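Local coordinates for protein putative exonuclease (Eubacterium rectale, PDB 3L0A) that binds a zinc ion and is probably a hydrolase, perhaps an exonuclease, with a PDDEXK-like domain, at residues K145-I150 with F191-A196. Residues are numbered along the deposited sequence; the frame is centred on the assembly and turned at random.
Sequences KVMASI and FFIAGA
K145 and V146 run parallel to G195 and A196, and three backbone hydrogen bonds zip the two strands together. K145 uses both its polar backbone atoms: its N donates to A194 O at 3.2 Å, and its O accepts from A196 N at 3.1 Å. The first of these donors stands above the carbonyl plane of A194, whereas A196 N lies almost in line with the C=O of K145. Two residues on, M147 N donates to A196 O at 3.0 Å, and M147 carries the pattern on to K198. Two CA-H...O contacts fill in between, G195 CA to K145 O and V146 CA to A196 O.

The apolar contacts gather on the face of the sheet that carries K145 and I193. There CG of K145 meets CG2 of I193 at 4.1 Å. M147, a selenomethionine, bends at its last torsion (chi3 71°), which places CE 4.4 Å from the same I193 CG2. After the strand ends, the chain turns back, and I150 sets CD1 3.8 Å from G195 O.

The amino end of K145 looks elsewhere: NZ forms a salt bridge with D143 and a hydrogen bond with Q173, while Y170 adds a cation-pi contact. A bound Tris, probably from the crystallisation liquor, lies beside it.

The parallel pair joins strands 140-147 and 191-197 in the mixed sheet of the PDDEXK-like domain. The chain between is half helical, chiefly helix 170-185, as in a beta-alpha-beta crossover. Strand 126-136 flanks the former and strand 204-209 the latter, and I97 of helix 89-102 packs on V146 and A196.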
ATOM      1  N   LYS A 145      18.164 -15.940  -5.327  1.00 19.33           N
ATOM      2  CA  LYS A 145      16.922 -15.184  -5.420  1.00 19.53           C
ATOM      3  C   LYS A 145      17.082 -13.815  -4.783  1.00 19.74           C
ATOM      4  O   LYS A 145      17.550 -13.707  -3.644  1.00 19.83           O
ATOM      5  CB  LYS A 145      15.811 -15.941  -4.720  1.00 19.84           C
ATOM      6  CG  LYS A 145      15.609 -17.305  -5.315  1.00 22.34           C
ATOM      7  CD  LYS A 145      14.201 -17.803  -5.273  1.00 23.97           C
ATOM      8  CE  LYS A 145      14.189 -19.232  -5.766  1.00 26.16           C
ATOM      9  NZ  LYS A 145      14.125 -19.256  -7.248  1.00 24.36           N
ATOM     10  N   VAL A 146      16.680 -12.781  -5.522  1.00 19.27           N
ATOM     11  CA  VAL A 146      16.638 -11.434  -5.023  1.00 19.25           C
ATOM     12  C   VAL A 146      15.149 -11.092  -4.803  1.00 19.60           C
ATOM     13  O   VAL A 146      14.385 -11.100  -5.738  1.00 19.85           O
ATOM     14  CB  VAL A 146      17.306 -10.458  -5.993  1.00 19.25           C
ATOM     15  CG1 VAL A 146      17.126  -9.007  -5.470  1.00 18.60           C
ATOM     16  CG2 VAL A 146      18.798 -10.757  -6.118  1.00 15.86           C
HETATM   17  N   MSE A 147      14.740 -10.853  -3.565  1.00 20.01           N
HETATM   18  CA  MSE A 147      13.321 -10.648  -3.250  1.00 21.96           C
HETATM   19  C   MSE A 147      13.088  -9.412  -2.332  1.00 20.99           C
HETATM   20  O   MSE A 147      14.046  -8.800  -1.867  1.00 20.10           O
HETATM   21  CB  MSE A 147      12.793 -11.959  -2.646  1.00 22.22           C
HETATM   22  CG  MSE A 147      13.311 -12.253  -1.268  1.00 25.00           C
HETATM   23 SE   MSE A 147      13.129 -14.154  -0.657  0.75 26.08          SE
HETATM   24  CE  MSE A 147      14.421 -14.960  -1.783  1.00 28.86           C
ATOM     25  N   ALA A 148      11.823  -9.061  -2.058  1.00 21.30           N
ATOM     26  CA  ALA A 148      11.487  -7.948  -1.162  1.00 20.84           C
ATOM     27  C   ALA A 148      11.824  -8.267   0.283  1.00 20.72           C
ATOM     28  O   ALA A 148      12.378  -7.418   1.036  1.00 21.35           O
ATOM     29  CB  ALA A 148       9.943  -7.555  -1.305  1.00 21.35           C
ATOM     30  N   SER A 149      11.507  -9.492   0.679  1.00 20.96           N
ATOM     31  CA  SER A 149      11.697  -9.970   2.054  1.00 21.58           C
ATOM     32  C   SER A 149      11.921 -11.462   2.155  1.00 20.86           C
ATOM     33  O   SER A 149      11.245 -12.252   1.494  1.00 20.65           O
ATOM     34  CB  SER A 149      10.458  -9.638   2.921  1.00 22.32           C
ATOM     35  OG  SER A 149      10.793  -9.667   4.316  1.00 23.32           O
ATOM     36  N   ILE A 150      12.874 -11.833   3.022  1.00 20.36           N
ATOM     37  CA  ILE A 150      13.093 -13.198   3.472  1.00 20.20           C
ATOM     38  C   ILE A 150      12.207 -13.576   4.668  1.00 21.05           C
ATOM     39  O   ILE A 150      11.680 -14.675   4.730  1.00 20.86           O
ATOM     40  CB  ILE A 150      14.577 -13.372   3.912  1.00 19.89           C
ATOM     41  CG1 ILE A 150      15.515 -13.331   2.686  1.00 18.09           C
ATOM     42  CG2 ILE A 150      14.743 -14.621   4.708  1.00 19.07           C
ATOM     43  CD1 ILE A 150      17.007 -13.197   3.035  1.00 17.41           C
ATOM     44  N   PHE A 191      19.389 -28.735  -1.195  1.00 18.93           N
ATOM     45  CA  PHE A 191      18.989 -27.558  -1.930  1.00 18.47           C
ATOM     46  C   PHE A 191      18.975 -26.371  -0.975  1.00 18.96           C
ATOM     47  O   PHE A 191      18.365 -26.430   0.103  1.00 18.41           O
ATOM     48  CB  PHE A 191      17.613 -27.780  -2.547  1.00 18.80           C
ATOM     49  CG  PHE A 191      17.140 -26.638  -3.395  1.00 17.86           C
ATOM     50  CD1 PHE A 191      17.648 -26.446  -4.666  1.00 14.62           C
ATOM     51  CD2 PHE A 191      16.176 -25.756  -2.923  1.00 18.08           C
ATOM     52  CE1 PHE A 191      17.249 -25.370  -5.440  1.00 15.21           C
ATOM     53  CE2 PHE A 191      15.756 -24.706  -3.685  1.00 18.88           C
ATOM     54  CZ  PHE A 191      16.286 -24.513  -4.963  1.00 18.70           C
ATOM     55  N   PHE A 192      19.683 -25.318  -1.392  1.00 19.55           N
ATOM     56  CA  PHE A 192      19.800 -24.053  -0.686  1.00 19.63           C
ATOM     57  C   PHE A 192      19.372 -22.894  -1.585  1.00 19.51           C
ATOM     58  O   PHE A 192      19.731 -22.847  -2.767  1.00 20.54           O
ATOM     59  CB  PHE A 192      21.245 -23.808  -0.308  1.00 19.85           C
ATOM     60  CG  PHE A 192      21.848 -24.868   0.571  1.00 19.91           C
ATOM     61  CD1 PHE A 192      22.489 -25.969   0.015  1.00 18.16           C
ATOM     62  CD2 PHE A 192      21.805 -24.742   1.963  1.00 20.37           C
ATOM     63  CE1 PHE A 192      23.055 -26.959   0.835  1.00 18.83           C
ATOM     64  CE2 PHE A 192      22.408 -25.707   2.791  1.00 20.12           C
ATOM     65  CZ  PHE A 192      23.026 -26.821   2.217  1.00 18.74           C
ATOM     66  N   ILE A 193      18.602 -21.979  -1.013  1.00 18.66           N
ATOM     67  CA  ILE A 193      18.316 -20.683  -1.607  1.00 18.01           C
ATOM     68  C   ILE A 193      19.262 -19.666  -1.018  1.00 18.10           C
ATOM     69  O   ILE A 193      19.411 -19.559   0.210  1.00 17.79           O
ATOM     70  CB  ILE A 193      16.859 -20.272  -1.346  1.00 18.31           C
ATOM     71  CG1 ILE A 193      15.924 -21.169  -2.179  1.00 17.41           C
ATOM     72  CG2 ILE A 193      16.643 -18.795  -1.685  1.00 16.52           C
ATOM     73  CD1 ILE A 193      14.473 -21.191  -1.714  1.00 18.74           C
ATOM     74  N   ALA A 194      19.968 -18.956  -1.885  1.00 17.93           N
ATOM     75  CA  ALA A 194      20.878 -17.917  -1.436  1.00 17.65           C
ATOM     76  C   ALA A 194      20.096 -16.626  -1.621  1.00 17.98           C
ATOM     77  O   ALA A 194      20.050 -16.075  -2.721  1.00 18.67           O
ATOM     78  CB  ALA A 194      22.182 -17.927  -2.274  1.00 17.20           C
ATOM     79  N   GLY A 195      19.435 -16.168  -0.563  1.00 17.88           N
ATOM     80  CA  GLY A 195      18.569 -15.018  -0.657  1.00 17.97           C
ATOM     81  C   GLY A 195      19.198 -13.683  -0.289  1.00 18.61           C
ATOM     82  O   GLY A 195      19.959 -13.587   0.710  1.00 17.62           O
ATOM     83  N   ALA A 196      18.855 -12.646  -1.066  1.00 18.15           N
ATOM     84  CA  ALA A 196      19.197 -11.263  -0.729  1.00 18.28           C
ATOM     85  C   ALA A 196      17.975 -10.430  -0.961  1.00 19.39           C
ATOM     86  O   ALA A 196      17.187 -10.748  -1.832  1.00 17.86           O
ATOM     87  CB  ALA A 196      20.355 -10.768  -1.568  1.00 18.86           C
TER